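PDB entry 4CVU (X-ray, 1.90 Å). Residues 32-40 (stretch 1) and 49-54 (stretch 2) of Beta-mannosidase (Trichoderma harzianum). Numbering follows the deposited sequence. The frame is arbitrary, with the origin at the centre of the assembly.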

ATOM      1  N   ASP A  32      19.988 -27.369  19.673  1.00 49.25           N
ATOM      2  CA  ASP A  32      19.912 -26.221  18.782  1.00 48.46           C
ATOM      3  C   ASP A  32      18.900 -25.254  19.369  1.00 46.98           C
ATOM      4  O   ASP A  32      17.764 -25.621  19.632  1.00 49.11           O
ATOM      5  CB  ASP A  32      19.513 -26.657  17.362  1.00 48.07           C
ATOM      6  CG  ASP A  32      19.575 -25.500  16.323  1.00 47.36           C
ATOM      7  OD1 ASP A  32      19.578 -24.315  16.672  1.00 50.01           O
ATOM      8  OD2 ASP A  32      19.580 -25.756  15.125  1.00 46.87           O
ATOM      9  N   LEU A  33      19.315 -24.012  19.601  1.00 46.64           N
ATOM     10  CA  LEU A  33      18.404 -22.996  20.149  1.00 45.91           C
ATOM     11  C   LEU A  33      17.208 -22.664  19.239  1.00 45.24           C
ATOM     12  O   LEU A  33      16.204 -22.133  19.713  1.00 45.18           O
ATOM     13  CB  LEU A  33      19.174 -21.736  20.537  1.00 45.75           C
ATOM     14  CG  LEU A  33      20.080 -21.915  21.765  1.00 45.90           C
ATOM     15  CD1 LEU A  33      20.735 -20.599  22.126  1.00 46.19           C
ATOM     16  CD2 LEU A  33      19.347 -22.453  23.001  1.00 46.95           C
ATOM     17  N   ALA A  34      17.292 -23.020  17.958  1.00 44.39           N
ATOM     18  CA  ALA A  34      16.189 -22.853  17.038  1.00 44.62           C
ATOM     19  C   ALA A  34      14.990 -23.720  17.374  1.00 46.38           C
ATOM     20  O   ALA A  34      13.865 -23.357  17.047  1.00 44.72           O
ATOM     21  CB  ALA A  34      16.630 -23.153  15.608  1.00 45.53           C
ATOM     22  N   LEU A  35      15.227 -24.872  17.984  1.00 47.53           N
ATOM     23  CA  LEU A  35      14.156 -25.825  18.289  1.00 48.26           C
ATOM     24  C   LEU A  35      13.559 -25.548  19.645  1.00 50.88           C
ATOM     25  O   LEU A  35      12.607 -26.211  20.037  1.00 54.08           O
ATOM     26  CB  LEU A  35      14.689 -27.263  18.215  1.00 50.48           C
ATOM     27  CG  LEU A  35      15.298 -27.626  16.846  1.00 50.18           C
ATOM     28  CD1 LEU A  35      15.932 -29.013  16.859  1.00 51.61           C
ATOM     29  CD2 LEU A  35      14.267 -27.519  15.735  1.00 52.11           C
ATOM     30  N   GLN A  36      14.128 -24.588  20.383  1.00 51.30           N
ATOM     31  CA  GLN A  36      13.572 -24.184  21.664  1.00 51.44           C
ATOM     32  C   GLN A  36      12.472 -23.169  21.415  1.00 52.88           C
ATOM     33  O   GLN A  36      12.342 -22.637  20.320  1.00 52.96           O
ATOM     34  CB  GLN A  36      14.646 -23.591  22.565  1.00 52.77           C
ATOM     35  CG  GLN A  36      15.695 -24.601  23.007  1.00 52.14           C
ATOM     36  CD  GLN A  36      15.103 -25.779  23.762  1.00 52.54           C
ATOM     37  OE1 GLN A  36      14.282 -25.601  24.656  1.00 53.62           O
ATOM     38  NE2 GLN A  36      15.522 -26.991  23.407  1.00 52.99           N
ATOM     39  N   LYS A  37      11.698 -22.881  22.442  1.00 52.98           N
ATOM     40  CA  LYS A  37      10.523 -22.048  22.293  1.00 53.43           C
ATOM     41  C   LYS A  37      10.774 -20.648  22.897  1.00 50.83           C
ATOM     42  O   LYS A  37      11.078 -20.528  24.089  1.00 50.19           O
ATOM     43  CB  LYS A  37       9.334 -22.787  22.927  1.00 56.86           C
ATOM     44  CG  LYS A  37       8.117 -21.933  23.251  1.00 61.73           C
ATOM     45  CD  LYS A  37       7.063 -21.883  22.168  1.00 63.02           C
ATOM     46  CE  LYS A  37       5.816 -21.139  22.652  1.00 65.77           C
ATOM     47  NZ  LYS A  37       5.022 -21.933  23.644  1.00 68.45           N
ATOM     48  N   TRP A  38      10.658 -19.613  22.064  1.00 46.42           N
ATOM     49  CA  TRP A  38      11.020 -18.237  22.444  1.00 46.08           C
ATOM     50  C   TRP A  38       9.832 -17.256  22.535  1.00 45.08           C
ATOM     51  O   TRP A  38       8.916 -17.277  21.700  1.00 44.81           O
ATOM     52  CB  TRP A  38      12.062 -17.681  21.439  1.00 44.92           C
ATOM     53  CG  TRP A  38      13.359 -18.413  21.527  1.00 44.42           C
ATOM     54  CD1 TRP A  38      13.749 -19.463  20.766  1.00 43.58           C
ATOM     55  CD2 TRP A  38      14.414 -18.168  22.453  1.00 43.29           C
ATOM     56  NE1 TRP A  38      14.976 -19.883  21.152  1.00 44.89           N
ATOM     57  CE2 TRP A  38      15.406 -19.126  22.208  1.00 44.00           C
ATOM     58  CE3 TRP A  38      14.612 -17.233  23.479  1.00 44.44           C
ATOM     59  CZ2 TRP A  38      16.607 -19.176  22.931  1.00 44.43           C
ATOM     60  CZ3 TRP A  38      15.793 -17.290  24.212  1.00 44.15           C
ATOM     61  CH2 TRP A  38      16.784 -18.253  23.924  1.00 43.89           C
ATOM     62  N   THR A  39       9.897 -16.367  23.515  1.00 44.83           N
ATOM     63  CA  THR A  39       8.985 -15.254  23.659  1.00 46.00           C
ATOM     64  C   THR A  39       9.776 -13.956  23.686  1.00 46.71           C
ATOM     65  O   THR A  39      10.845 -13.878  24.291  1.00 50.13           O
ATOM     66  CB  THR A  39       8.147 -15.366  24.944  1.00 47.87           C
ATOM     67  OG1 THR A  39       7.402 -16.579  24.908  1.00 49.46           O
ATOM     68  CG2 THR A  39       7.155 -14.219  25.069  1.00 48.42           C
ATOM     69  N   VAL A  40       9.256 -12.927  23.028  1.00 45.69           N
ATOM     70  CA  VAL A  40       9.928 -11.621  22.987  1.00 44.26           C
ATOM     71  C   VAL A  40       9.104 -10.591  23.727  1.00 44.62           C
ATOM     72  O   VAL A  40       7.908 -10.450  23.453  1.00 44.25           O
ATOM     73  CB  VAL A  40      10.134 -11.149  21.551  1.00 45.03           C
ATOM     74  CG1 VAL A  40      10.676  -9.715  21.512  1.00 44.64           C
ATOM     75  CG2 VAL A  40      11.095 -12.110  20.834  1.00 45.22           C
TER
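Stretch 2 49-54: VPGKFP

Stretch 2 runs extended and antiparallel to stretch 1: the strand that opens stretch 2 pairs with strand 38-40 at 133° between N-to-C directions, the axes closing to 4.0 Å, and its last residues continue past the turn that precedes Trp38. That turn opens the contact. Asp32 pins it, OD1 accepting from Ala34 N at 2.9 Å, and Leu33 follows with CB over one face of the Phe53 ring, 3.9 Å from the ring centroid, while Leu33 CD1 meets Phe53 CZ at 3.7 Å. At Ala34 the backbones come close: its CA lies 3.3 Å from Phe53 O, a CA-H...O contact, and water 1 links Ala34 O to Phe53 N. Leu35, Gln36 and Lys37 leave stretch 2 alone.

Trp38 ties turn to strand. Its NE1 donates to Leu33 O at 2.9 Å, and its CZ2 packs 3.5 Å from Phe53 CD2, the ring planes inclined at 34°. Gly51 N donates to Trp38 O at 2.7 Å, and water 2 joins Trp38 N to Gly51 O. Thr39 and Pro50 pair with diverging side chains. Val40 and Val49 close the ladder with Val40 N to Val49 O at 2.8 Å and Val49 N to Val40 O at 3.0 Å. Gly51 has no side chain, and an ideal CB there would clash with Val40 CG2 at 2.9 Å.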

ATOM      1  N   VAL A  49       5.209 -11.012  22.353  1.00 47.97           N
ATOM      2  CA  VAL A  49       4.892 -11.741  21.115  1.00 47.76           C
ATOM      3  C   VAL A  49       5.735 -13.000  21.012  1.00 47.22           C
ATOM      4  O   VAL A  49       6.780 -13.074  21.645  1.00 46.26           O
ATOM      5  CB  VAL A  49       5.130 -10.857  19.881  1.00 46.62           C
ATOM      6  CG1 VAL A  49       4.330  -9.562  19.995  1.00 46.15           C
ATOM      7  CG2 VAL A  49       6.618 -10.542  19.721  1.00 46.24           C
ATOM      8  N   PRO A  50       5.300 -13.988  20.198  1.00 47.38           N
ATOM      9  CA  PRO A  50       6.141 -15.161  19.950  1.00 46.74           C
ATOM     10  C   PRO A  50       7.477 -14.791  19.302  1.00 46.35           C
ATOM     11  O   PRO A  50       7.546 -13.891  18.483  1.00 46.31           O
ATOM     12  CB  PRO A  50       5.308 -16.004  18.996  1.00 47.90           C
ATOM     13  CG  PRO A  50       3.889 -15.556  19.220  1.00 48.33           C
ATOM     14  CD  PRO A  50       4.017 -14.084  19.489  1.00 47.88           C
ATOM     15  N   GLY A  51       8.537 -15.468  19.710  1.00 47.90           N
ATOM     16  CA  GLY A  51       9.899 -15.187  19.229  1.00 46.51           C
ATOM     17  C   GLY A  51      10.421 -16.287  18.326  1.00 46.57           C
ATOM     18  O   GLY A  51       9.870 -17.387  18.274  1.00 46.39           O
ATOM     19  N   LYS A  52      11.482 -15.975  17.594  1.00 47.17           N
ATOM     20  CA  LYS A  52      12.179 -16.972  16.779  1.00 47.47           C
ATOM     21  C   LYS A  52      13.679 -16.808  16.984  1.00 47.27           C
ATOM     22  O   LYS A  52      14.165 -15.707  17.295  1.00 44.82           O
ATOM     23  CB  LYS A  52      11.828 -16.807  15.282  1.00 49.25           C
ATOM     24  CG  LYS A  52      10.486 -17.421  14.845  1.00 51.60           C
ATOM     25  CD  LYS A  52      10.558 -18.956  14.812  1.00 54.72           C
ATOM     26  N   PHE A  53      14.408 -17.908  16.792  1.00 46.33           N
ATOM     27  CA  PHE A  53      15.874 -17.912  16.930  1.00 47.08           C
ATOM     28  C   PHE A  53      16.388 -18.725  15.756  1.00 46.82           C
ATOM     29  O   PHE A  53      16.033 -19.909  15.609  1.00 47.54           O
ATOM     30  CB  PHE A  53      16.259 -18.552  18.271  1.00 45.69           C
ATOM     31  CG  PHE A  53      17.672 -18.289  18.718  1.00 45.82           C
ATOM     32  CD1 PHE A  53      18.764 -18.654  17.928  1.00 46.07           C
ATOM     33  CD2 PHE A  53      17.926 -17.761  19.991  1.00 46.33           C
ATOM     34  CE1 PHE A  53      20.070 -18.440  18.369  1.00 46.48           C
ATOM     35  CE2 PHE A  53      19.214 -17.538  20.433  1.00 45.37           C
ATOM     36  CZ  PHE A  53      20.295 -17.882  19.617  1.00 46.54           C
ATOM     37  N   PRO A  54      17.195 -18.120  14.893  1.00 44.06           N
ATOM     38  CA  PRO A  54      17.653 -16.720  14.849  1.00 42.41           C
ATOM     39  C   PRO A  54      16.567 -15.717  14.371  1.00 40.80           C
ATOM     40  O   PRO A  54      15.740 -16.052  13.545  1.00 39.49           O
ATOM     41  CB  PRO A  54      18.786 -16.753  13.822  1.00 41.96           C
ATOM     42  CG  PRO A  54      19.058 -18.188  13.497  1.00 42.94           C
ATOM     43  CD  PRO A  54      17.820 -18.953  13.846  1.00 43.60           C
TER
HETATM   44  O   HOH W   1      13.077 -20.389  16.565  1.00 48.72           O
HETATM   45  O   HOH W   2       9.363 -19.750  19.479  1.00 54.45           O